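Local coordinates for proline iminopeptidase (Streptomyces halstedii, PDB 3WMR), which is an amidohydrolase that acts on polyketide substrates and may also release N-terminal proline from peptides, at residues G57-A65 and R211-I220; P152-Q160 and V238-E248. All blocks are in the same frame, centred on the assembly; numbering follows the deposited sequence.

Contact 1: residues G57-A65 and R211-I220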
loop_
_atom_site.group_PDB
_atom_site.type_symbol
_atom_site.label_atom_id
_atom_site.label_comp_id
_atom_site.label_asym_id
_atom_site.label_seq_id
_atom_site.Cartn_x
_atom_site.Cartn_y
_atom_site.Cartn_z
ATOM N N GLY A 57 -4.840 -0.345 -7.352
ATOM C CA GLY A 57 -6.277 -0.404 -7.600
ATOM C C GLY A 57 -7.106 -0.480 -6.334
ATOM O O GLY A 57 -8.306 -0.744 -6.390
ATOM N N SER A 58 -6.464 -0.241 -5.197
ATOM C CA SER A 58 -7.161 -0.154 -3.933
ATOM C C SER A 58 -7.595 1.318 -3.759
ATOM O O SER A 58 -7.634 2.071 -4.738
ATOM C CB SER A 58 -6.239 -0.648 -2.821
ATOM O OG SER A 58 -6.894 -0.644 -1.573
ATOM N N THR A 59 -7.963 1.725 -2.549
ATOM C CA THR A 59 -8.309 3.111 -2.302
ATOM C C THR A 59 -7.718 3.552 -0.972
ATOM O O THR A 59 -7.207 2.734 -0.208
ATOM C CB THR A 59 -9.841 3.349 -2.328
ATOM O OG1 THR A 59 -10.482 2.616 -1.263
ATOM C CG2 THR A 59 -10.435 2.952 -3.674
ATOM N N HIS A 60 -7.791 4.850 -0.708
ATOM C CA HIS A 60 -7.247 5.438 0.522
ATOM C C HIS A 60 -8.004 5.032 1.777
ATOM O O HIS A 60 -7.499 5.203 2.887
ATOM C CB HIS A 60 -7.318 6.964 0.463
ATOM C CG HIS A 60 -8.674 7.513 0.812
ATOM N ND1 HIS A 60 -9.721 7.546 -0.085
ATOM C CD2 HIS A 60 -9.159 8.016 1.973
ATOM C CE1 HIS A 60 -10.791 8.051 0.506
ATOM N NE2 HIS A 60 -10.476 8.340 1.757
ATOM N N ASP A 61 -9.224 4.528 1.597
ATOM C CA ASP A 61 -10.200 4.415 2.700
ATOM C C ASP A 61 -9.696 3.608 3.885
ATOM O O ASP A 61 -9.829 4.036 5.024
ATOM C CB ASP A 61 -11.523 3.804 2.200
ATOM C CG ASP A 61 -12.195 4.657 1.151
ATOM O OD1 ASP A 61 -13.181 5.352 1.487
ATOM O OD2 ASP A 61 -11.737 4.631 -0.010
ATOM N N TYR A 62 -9.117 2.442 3.620
ATOM C CA TYR A 62 -8.559 1.585 4.689
ATOM C C TYR A 62 -7.381 2.216 5.453
ATOM O O TYR A 62 -6.980 1.703 6.493
ATOM C CB TYR A 62 -8.159 0.204 4.134
ATOM C CG TYR A 62 -6.798 0.175 3.429
ATOM C CD1 TYR A 62 -6.652 0.689 2.152
ATOM C CD2 TYR A 62 -5.671 -0.386 4.045
ATOM C CE1 TYR A 62 -5.423 0.685 1.507
ATOM C CE2 TYR A 62 -4.425 -0.408 3.389
ATOM C CZ TYR A 62 -4.315 0.139 2.123
ATOM O OH TYR A 62 -3.112 0.154 1.449
ATOM N N LEU A 63 -6.824 3.316 4.936
ATOM C CA LEU A 63 -5.743 4.034 5.618
ATOM C C LEU A 63 -6.240 5.195 6.480
ATOM O O LEU A 63 -5.417 5.941 7.021
ATOM C CB LEU A 63 -4.713 4.554 4.597
ATOM C CG LEU A 63 -3.909 3.490 3.856
ATOM C CD1 LEU A 63 -2.974 4.123 2.841
ATOM C CD2 LEU A 63 -3.110 2.627 4.817
ATOM N N LEU A 64 -7.564 5.349 6.633
ATOM C CA LEU A 64 -8.133 6.558 7.270
ATOM C C LEU A 64 -7.775 6.697 8.750
ATOM O O LEU A 64 -7.696 7.796 9.250
ATOM C CB LEU A 64 -9.659 6.623 7.098
ATOM C CG LEU A 64 -10.135 7.207 5.770
ATOM C CD1 LEU A 64 -11.637 6.970 5.588
ATOM C CD2 LEU A 64 -9.799 8.689 5.678
ATOM N N ALA A 65 -7.502 5.589 9.415
ATOM C CA ALA A 65 -6.949 5.590 10.775
ATOM C C ALA A 65 -5.750 6.510 10.977
ATOM O O ALA A 65 -5.547 7.062 12.057
ATOM C CB ALA A 65 -6.555 4.177 11.153
ATOM N N ARG A 211 -14.670 -1.107 9.236
ATOM C CA ARG A 211 -15.389 -0.436 8.144
ATOM C C ARG A 211 -14.438 0.134 7.082
ATOM O O ARG A 211 -14.693 0.050 5.866
ATOM C CB ARG A 211 -16.242 0.702 8.689
ATOM C CG ARG A 211 -17.174 1.315 7.651
ATOM C CD ARG A 211 -17.244 2.824 7.800
ATOM N NE ARG A 211 -16.022 3.448 7.320
ATOM C CZ ARG A 211 -15.829 3.938 6.095
ATOM N NH1 ARG A 211 -16.791 3.901 5.178
ATOM N NH2 ARG A 211 -14.646 4.475 5.788
ATOM N N ASP A 212 -13.359 0.754 7.547
ATOM C CA ASP A 212 -12.378 1.315 6.637
ATOM C C ASP A 212 -11.795 0.240 5.715
ATOM O O ASP A 212 -11.583 0.500 4.531
ATOM C CB ASP A 212 -11.272 2.041 7.421
ATOM C CG ASP A 212 -11.767 3.319 8.082
ATOM O OD1 ASP A 212 -12.810 3.857 7.650
ATOM O OD2 ASP A 212 -11.109 3.788 9.030
ATOM N N PHE A 213 -11.549 -0.954 6.253
ATOM C CA PHE A 213 -11.033 -2.075 5.446
ATOM C C PHE A 213 -12.112 -2.538 4.451
ATOM O O PHE A 213 -11.854 -2.670 3.243
ATOM C CB PHE A 213 -10.544 -3.225 6.345
ATOM C CG PHE A 213 -9.885 -4.361 5.585
ATOM C CD1 PHE A 213 -8.521 -4.331 5.299
ATOM C CD2 PHE A 213 -10.633 -5.438 5.124
ATOM C CE1 PHE A 213 -7.919 -5.353 4.567
ATOM C CE2 PHE A 213 -10.032 -6.466 4.401
ATOM C CZ PHE A 213 -8.670 -6.420 4.123
ATOM N N ALA A 214 -13.337 -2.725 4.950
ATOM C CA ALA A 214 -14.460 -3.102 4.103
ATOM C C ALA A 214 -14.729 -2.051 3.023
ATOM O O ALA A 214 -14.972 -2.395 1.843
ATOM C CB ALA A 214 -15.700 -3.326 4.952
ATOM N N ALA A 215 -14.651 -0.775 3.404
ATOM C CA ALA A 215 -14.874 0.299 2.449
ATOM C C ALA A 215 -13.978 0.130 1.223
ATOM O O ALA A 215 -14.459 0.148 0.084
ATOM C CB ALA A 215 -14.662 1.654 3.091
ATOM N N THR A 216 -12.681 -0.058 1.454
ATOM C CA THR A 216 -11.743 -0.226 0.338
ATOM C C THR A 216 -12.026 -1.516 -0.451
ATOM O O THR A 216 -12.030 -1.506 -1.697
ATOM C CB THR A 216 -10.273 -0.149 0.819
ATOM O OG1 THR A 216 -9.884 1.227 0.934
ATOM C CG2 THR A 216 -9.326 -0.810 -0.160
ATOM N N PHE A 217 -12.226 -2.617 0.271
ATOM C CA PHE A 217 -12.572 -3.915 -0.319
ATOM C C PHE A 217 -13.735 -3.821 -1.327
ATOM O O PHE A 217 -13.676 -4.411 -2.411
ATOM C CB PHE A 217 -12.895 -4.926 0.788
ATOM C CG PHE A 217 -12.777 -6.354 0.351
ATOM C CD1 PHE A 217 -11.532 -6.977 0.306
ATOM C CD2 PHE A 217 -13.898 -7.071 -0.057
ATOM C CE1 PHE A 217 -11.416 -8.293 -0.124
ATOM C CE2 PHE A 217 -13.784 -8.388 -0.483
ATOM C CZ PHE A 217 -12.547 -8.999 -0.510
ATOM N N MET A 218 -14.776 -3.055 -0.982
ATOM C CA MET A 218 -15.934 -2.873 -1.859
ATOM C C MET A 218 -15.669 -1.916 -3.020
ATOM O O MET A 218 -16.310 -2.032 -4.064
ATOM C CB MET A 218 -17.159 -2.400 -1.063
ATOM C CG MET A 218 -17.718 -3.454 -0.096
ATOM S SD MET A 218 -18.141 -5.037 -0.866
ATOM C CE MET A 218 -19.285 -4.503 -2.143
ATOM N N GLU A 219 -14.747 -0.967 -2.849
ATOM C CA GLU A 219 -14.338 -0.116 -3.970
ATOM C C GLU A 219 -13.637 -0.948 -5.041
ATOM O O GLU A 219 -13.779 -0.686 -6.245
ATOM C CB GLU A 219 -13.431 1.020 -3.506
ATOM C CG GLU A 219 -14.119 2.079 -2.657
ATOM C CD GLU A 219 -14.891 3.110 -3.473
ATOM O OE1 GLU A 219 -14.550 3.372 -4.647
ATOM O OE2 GLU A 219 -15.849 3.683 -2.926
ATOM N N ILE A 220 -12.887 -1.954 -4.604
ATOM C CA ILE A 220 -12.218 -2.876 -5.524
ATOM C C ILE A 220 -13.249 -3.735 -6.276
ATOM O O ILE A 220 -13.177 -3.900 -7.507
ATOM C CB ILE A 220 -11.197 -3.752 -4.774
ATOM C CG1 ILE A 220 -10.086 -2.867 -4.175
ATOM C CG2 ILE A 220 -10.583 -4.775 -5.716
ATOM C CD1 ILE A 220 -9.124 -3.583 -3.252
HETATM O O HOH W 1 -14.606 5.626 3.559
HETATM O O HOH W 2 -8.097 2.823 8.686
#

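Contact 2: residues P152-Q160 and V238-E248. With P4G (1-ethoxy-2-(2-ethoxyethoxy)ethane), chain E.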
loop_
_atom_site.group_PDB
_atom_site.type_symbol
_atom_site.label_atom_id
_atom_site.label_comp_id
_atom_site.label_asym_id
_atom_site.label_seq_id
_atom_site.Cartn_x
_atom_site.Cartn_y
_atom_site.Cartn_z
ATOM N N PRO A 152 6.367 -5.637 0.021
ATOM C CA PRO A 152 7.482 -6.482 -0.403
ATOM C C PRO A 152 8.437 -5.717 -1.303
ATOM O O PRO A 152 8.027 -4.743 -1.913
ATOM C CB PRO A 152 6.785 -7.562 -1.228
ATOM C CG PRO A 152 5.679 -6.827 -1.899
ATOM C CD PRO A 152 5.214 -5.787 -0.886
ATOM N N ALA A 153 9.682 -6.177 -1.408
ATOM C CA ALA A 153 10.650 -5.591 -2.355
ATOM C C ALA A 153 10.559 -6.240 -3.735
ATOM O O ALA A 153 11.041 -5.685 -4.720
ATOM C CB ALA A 153 12.069 -5.729 -1.826
ATOM N N SER A 154 9.931 -7.409 -3.798
ATOM C CA SER A 154 9.824 -8.181 -5.038
ATOM C C SER A 154 8.578 -9.044 -5.044
ATOM O O SER A 154 8.348 -9.805 -4.124
ATOM C CB SER A 154 11.025 -9.098 -5.176
ATOM O OG SER A 154 10.818 -10.063 -6.204
ATOM N N MET A 155 7.802 -8.963 -6.113
ATOM C CA MET A 155 6.651 -9.857 -6.262
ATOM C C MET A 155 7.062 -11.310 -6.503
ATOM O O MET A 155 6.270 -12.227 -6.257
ATOM C CB MET A 155 5.718 -9.354 -7.363
ATOM C CG MET A 155 5.162 -7.963 -7.091
ATOM S SD MET A 155 4.529 -7.678 -5.418
ATOM C CE MET A 155 3.038 -8.719 -5.391
ATOM N N LYS A 156 8.303 -11.539 -6.950
ATOM C CA LYS A 156 8.810 -12.909 -7.057
ATOM C C LYS A 156 8.974 -13.548 -5.696
ATOM O O LYS A 156 8.514 -14.683 -5.471
ATOM C CB LYS A 156 10.167 -12.954 -7.777
ATOM C CG LYS A 156 10.074 -12.641 -9.243
ATOM C CD LYS A 156 11.419 -12.861 -9.939
ATOM C CE LYS A 156 11.374 -12.348 -11.365
ATOM N NZ LYS A 156 10.378 -13.106 -12.189
ATOM N N ILE A 157 9.636 -12.831 -4.789
ATOM C CA ILE A 157 9.795 -13.308 -3.431
ATOM C C ILE A 157 8.400 -13.404 -2.778
ATOM O O ILE A 157 8.126 -14.348 -2.045
ATOM C CB ILE A 157 10.710 -12.391 -2.594
ATOM C CG1 ILE A 157 12.128 -12.338 -3.185
ATOM C CG2 ILE A 157 10.786 -12.891 -1.163
ATOM C CD1 ILE A 157 13.013 -11.277 -2.564
ATOM N N TRP A 158 7.531 -12.436 -3.066
ATOM C CA TRP A 158 6.140 -12.476 -2.572
ATOM C C TRP A 158 5.501 -13.810 -2.925
ATOM O O TRP A 158 5.058 -14.516 -2.040
ATOM C CB TRP A 158 5.338 -11.310 -3.158
ATOM C CG TRP A 158 3.881 -11.192 -2.691
ATOM C CD1 TRP A 158 2.797 -11.719 -3.305
ATOM C CD2 TRP A 158 3.382 -10.436 -1.576
ATOM N NE1 TRP A 158 1.654 -11.354 -2.653
ATOM C CE2 TRP A 158 1.984 -10.594 -1.563
ATOM C CE3 TRP A 158 3.982 -9.672 -0.572
ATOM C CZ2 TRP A 158 1.172 -9.997 -0.598
ATOM C CZ3 TRP A 158 3.169 -9.074 0.398
ATOM C CH2 TRP A 158 1.785 -9.238 0.375
ATOM N N LEU A 159 5.505 -14.181 -4.210
ATOM C CA LEU A 159 4.876 -15.425 -4.632
ATOM C C LEU A 159 5.507 -16.675 -4.013
ATOM O O LEU A 159 4.790 -17.619 -3.708
ATOM C CB LEU A 159 4.796 -15.540 -6.160
ATOM C CG LEU A 159 3.623 -14.769 -6.767
ATOM C CD1 LEU A 159 3.730 -14.731 -8.283
ATOM C CD2 LEU A 159 2.292 -15.375 -6.316
ATOM N N GLN A 160 6.820 -16.689 -3.809
ATOM C CA GLN A 160 7.452 -17.801 -3.070
ATOM C C GLN A 160 6.941 -17.891 -1.633
ATOM O O GLN A 160 6.626 -18.981 -1.109
ATOM C CB GLN A 160 8.976 -17.650 -3.088
ATOM C CG GLN A 160 9.526 -17.875 -4.477
ATOM C CD GLN A 160 10.957 -17.420 -4.689
ATOM O OE1 GLN A 160 11.501 -16.611 -3.943
ATOM N NE2 GLN A 160 11.571 -17.951 -5.740
ATOM N N VAL A 238 -1.272 -13.632 -7.231
ATOM C CA VAL A 238 -0.761 -12.528 -8.043
ATOM C C VAL A 238 -0.460 -13.044 -9.447
ATOM O O VAL A 238 0.597 -13.635 -9.688
ATOM C CB VAL A 238 0.516 -11.919 -7.440
ATOM C CG1 VAL A 238 1.108 -10.848 -8.366
ATOM C CG2 VAL A 238 0.226 -11.337 -6.085
ATOM N N ILE A 239 -1.400 -12.822 -10.355
ATOM C CA ILE A 239 -1.264 -13.249 -11.741
ATOM C C ILE A 239 -1.357 -12.081 -12.729
ATOM O O ILE A 239 -1.379 -12.290 -13.944
ATOM C CB ILE A 239 -2.333 -14.324 -12.100
ATOM C CG1 ILE A 239 -3.751 -13.776 -11.957
ATOM C CG2 ILE A 239 -2.144 -15.562 -11.250
ATOM C CD1 ILE A 239 -4.820 -14.695 -12.524
ATOM N N GLY A 240 -1.424 -10.854 -12.213
ATOM C CA GLY A 240 -1.531 -9.665 -13.042
ATOM C C GLY A 240 -0.158 -9.274 -13.551
ATOM O O GLY A 240 0.806 -10.010 -13.355
ATOM N N THR A 241 -0.078 -8.110 -14.190
ATOM C CA THR A 241 1.146 -7.655 -14.853
ATOM C C THR A 241 2.313 -7.342 -13.910
ATOM O O THR A 241 3.436 -7.255 -14.373
ATOM C CB THR A 241 0.891 -6.401 -15.715
ATOM O OG1 THR A 241 0.337 -5.366 -14.906
ATOM C CG2 THR A 241 -0.060 -6.713 -16.864
ATOM N N LEU A 242 2.080 -7.204 -12.604
ATOM C CA LEU A 242 3.201 -6.986 -11.675
ATOM C C LEU A 242 3.822 -8.268 -11.127
ATOM O O LEU A 242 4.726 -8.226 -10.304
ATOM C CB LEU A 242 2.807 -6.043 -10.526
ATOM C CG LEU A 242 2.412 -4.613 -10.932
ATOM C CD1 LEU A 242 2.084 -3.796 -9.696
ATOM C CD2 LEU A 242 3.483 -3.901 -11.777
ATOM N N ARG A 243 3.346 -9.398 -11.624
ATOM C CA ARG A 243 3.765 -10.727 -11.178
ATOM C C ARG A 243 5.274 -10.948 -11.022
ATOM O O ARG A 243 5.711 -11.587 -10.059
ATOM C CB ARG A 243 3.209 -11.755 -12.172
ATOM C CG ARG A 243 3.619 -13.181 -11.923
ATOM C CD ARG A 243 2.887 -14.090 -12.886
ATOM N NE ARG A 243 3.310 -15.477 -12.708
ATOM C CZ ARG A 243 2.817 -16.327 -11.804
ATOM N NH1 ARG A 243 1.842 -15.966 -10.949
ATOM N NH2 ARG A 243 3.306 -17.567 -11.766
ATOM N N ASP A 244 6.060 -10.451 -11.975
ATOM C CA ASP A 244 7.514 -10.639 -11.941
ATOM C C ASP A 244 8.258 -9.398 -11.434
ATOM O O ASP A 244 9.486 -9.355 -11.430
ATOM C CB ASP A 244 8.009 -11.041 -13.346
ATOM C CG ASP A 244 7.567 -12.457 -13.736
ATOM O OD1 ASP A 244 7.860 -13.403 -12.970
ATOM O OD2 ASP A 244 6.923 -12.638 -14.794
ATOM N N TRP A 245 7.526 -8.391 -10.984
ATOM C CA TRP A 245 8.134 -7.091 -10.741
ATOM C C TRP A 245 8.903 -6.996 -9.411
ATOM O O TRP A 245 8.427 -7.437 -8.356
ATOM C CB TRP A 245 7.055 -6.023 -10.817
ATOM C CG TRP A 245 7.565 -4.630 -10.720
ATOM C CD1 TRP A 245 8.527 -4.043 -11.499
ATOM C CD2 TRP A 245 7.114 -3.628 -9.809
ATOM N NE1 TRP A 245 8.709 -2.739 -11.118
ATOM C CE2 TRP A 245 7.858 -2.458 -10.078
ATOM C CE3 TRP A 245 6.154 -3.606 -8.784
ATOM C CZ2 TRP A 245 7.670 -1.279 -9.369
ATOM C CZ3 TRP A 245 5.968 -2.433 -8.075
ATOM C CH2 TRP A 245 6.726 -1.285 -8.365
ATOM N N SER A 246 10.087 -6.391 -9.483
ATOM C CA SER A 246 10.934 -6.163 -8.314
ATOM C C SER A 246 11.444 -4.726 -8.302
ATOM O O SER A 246 11.773 -4.179 -9.363
ATOM C CB SER A 246 12.120 -7.111 -8.348
ATOM O OG SER A 246 12.986 -6.868 -7.265
ATOM N N VAL A 247 11.527 -4.117 -7.119
ATOM C CA VAL A 247 12.147 -2.776 -6.981
ATOM C C VAL A 247 13.587 -2.823 -6.429
ATOM O O VAL A 247 14.205 -1.773 -6.199
ATOM C CB VAL A 247 11.280 -1.803 -6.127
ATOM C CG1 VAL A 247 9.905 -1.631 -6.763
ATOM C CG2 VAL A 247 11.154 -2.272 -4.681
ATOM N N GLU A 248 14.132 -4.029 -6.272
ATOM C CA GLU A 248 15.415 -4.232 -5.615
ATOM C C GLU A 248 16.536 -3.402 -6.264
ATOM O O GLU A 248 17.432 -2.925 -5.572
ATOM C CB GLU A 248 15.797 -5.709 -5.637
ATOM C CG GLU A 248 14.916 -6.622 -4.791
ATOM C CD GLU A 248 15.079 -8.081 -5.166
ATOM O OE1 GLU A 248 14.550 -8.498 -6.214
ATOM O OE2 GLU A 248 15.749 -8.819 -4.424
HETATM C C8 P4G E . 6.342 -5.358 -14.560
HETATM C C7 P4G E . 7.518 -4.494 -14.960
HETATM O O4 P4G E . 7.187 -3.095 -14.944
HETATM C C6 P4G E . 8.270 -2.269 -15.407
HETATM C C5 P4G E . 8.087 -0.794 -15.030
HETATM O O3 P4G E . 8.956 -0.443 -13.950
HETATM C C4 P4G E . 9.272 0.946 -13.845
HETATM C C3 P4G E . 10.000 1.210 -12.522
HETATM O O2 P4G E . 10.467 -0.013 -11.917
HETATM C C2 P4G E . 11.789 0.075 -11.371
HETATM C C1 P4G E . 12.196 -1.268 -10.800
HETATM O O HOH W 3 13.218 -10.702 -6.980
#

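Contact 1: residues G57-A65 and R211-I220
Thr216 fits its hydroxyl against the stretch Thr59-Tyr62, a contact between the helical cap and the catalytic core of this alpha/beta hydrolase. That stretch continues from the HGGPG sequence after strand 49-52, a segment that in the S33 family typically contributes to the oxyanion hole; helix 211-222 belongs to the cap inserted between strands 143-149 and 258-263. Tyr62 N donates to Thr216 OG1 over 3.0 Å (152° at the hydrogen), and the hydroxyls Thr216 OG1 and Thr59 OG1 lie 2.7 Å apart in a hydrogen bond. With OG1 wedged between its own N and carbonyl carbon (chi1 64°), Thr59 also donates to Asp61 OD2 two residues on. The methyl of Thr59 turns the other way and lies across Glu219, CG2 being 3.6 Å from CB. The Tyr62 ring presents its edge to Thr216 OG1, then runs off toward the core, its hydroxyl bonded to Gly54 N and Gln125 OE1 beside the predicted nucleophile Ser126. At the outer end, Arg211 NH2 reaches Asp212 OD1 in a 2.7 Å salt bridge lying in the guanidinium plane, and a water joins that same nitrogen to Asp61 OD1. A second water donates to Tyr62 O at 2.7 Å and to Asp212 OD2, and accepts from Ala65 N at 2.9 Å.

Contact 2: residues P152-Q160 and V238-E248
Ser154 and Ser246 face each other as the non-hydrogen-bonded pair of a single antiparallel bridge, where the start of the alpha/beta hydrolase cap, leaving strand 143-149, meets its return toward strand 258-263. Met155 N gives to Trp245 O at 2.8 Å, and Val247 N to Ala153 O at 2.9 Å. Ser154 OG, trans to its N (chi1 167°), N-caps helix 155-166 with weak bonds from Lys156 N and Ile157 N, whereas Ser246 OG accepts from Glu248 N in an ST turn. A water ties Ser154 OG to Glu248 OE1. The charged pair sits outside, Lys156 NZ meeting Asp244 OD1 at 2.7 Å from above the carboxylate plane. Apolar contacts gather on Val238, whose CG2 is 3.9 Å from Met155 CE and also touches Trp158; Leu159 CD2 packs on its CB. Leu159 CD1 lies over a face of the Arg243 guanidinium, which Val238 O holds at its edge. Thr241, Trp245 and Ser246 line the ether ligand's pocket; the Trp245 ring lies between Leu242 CD2 and Val247 CG1, its NE1 bonding weakly to ligand O2 at 3.3 Å. Around the contact, Met155 and Trp245 touch Met130 of helix 127-137, Leu242 Val100 of helix 100-113, and Ala153 and Glu248 Pro275 of helix 270-279.

How the contacts relate
Contact 1 joins the cap to the core, whereas contact 2 brings together the chain where it leaves strand 143-149 and where it returns toward strand 258-263, so helix 211-222 belongs to the excursion that 152-160 and 238-248 bracket. Both are partly buried, each with a buried aromatic near the predicted catalytic residues: Tyr62 has its side chain about 5 Å from that of Ser126, Trp158 about 4 Å from that of His293. The centres of contact 1 and contact 2 lie about 22 Å apart. Contact 1 centres on two buried threonine hydroxyls, with waters at its outer end; contact 2 combines backbone bridging with an apolar cluster. Its salt bridge crosses the segments between exposed side chains, whereas that of contact 1 stays within one helix.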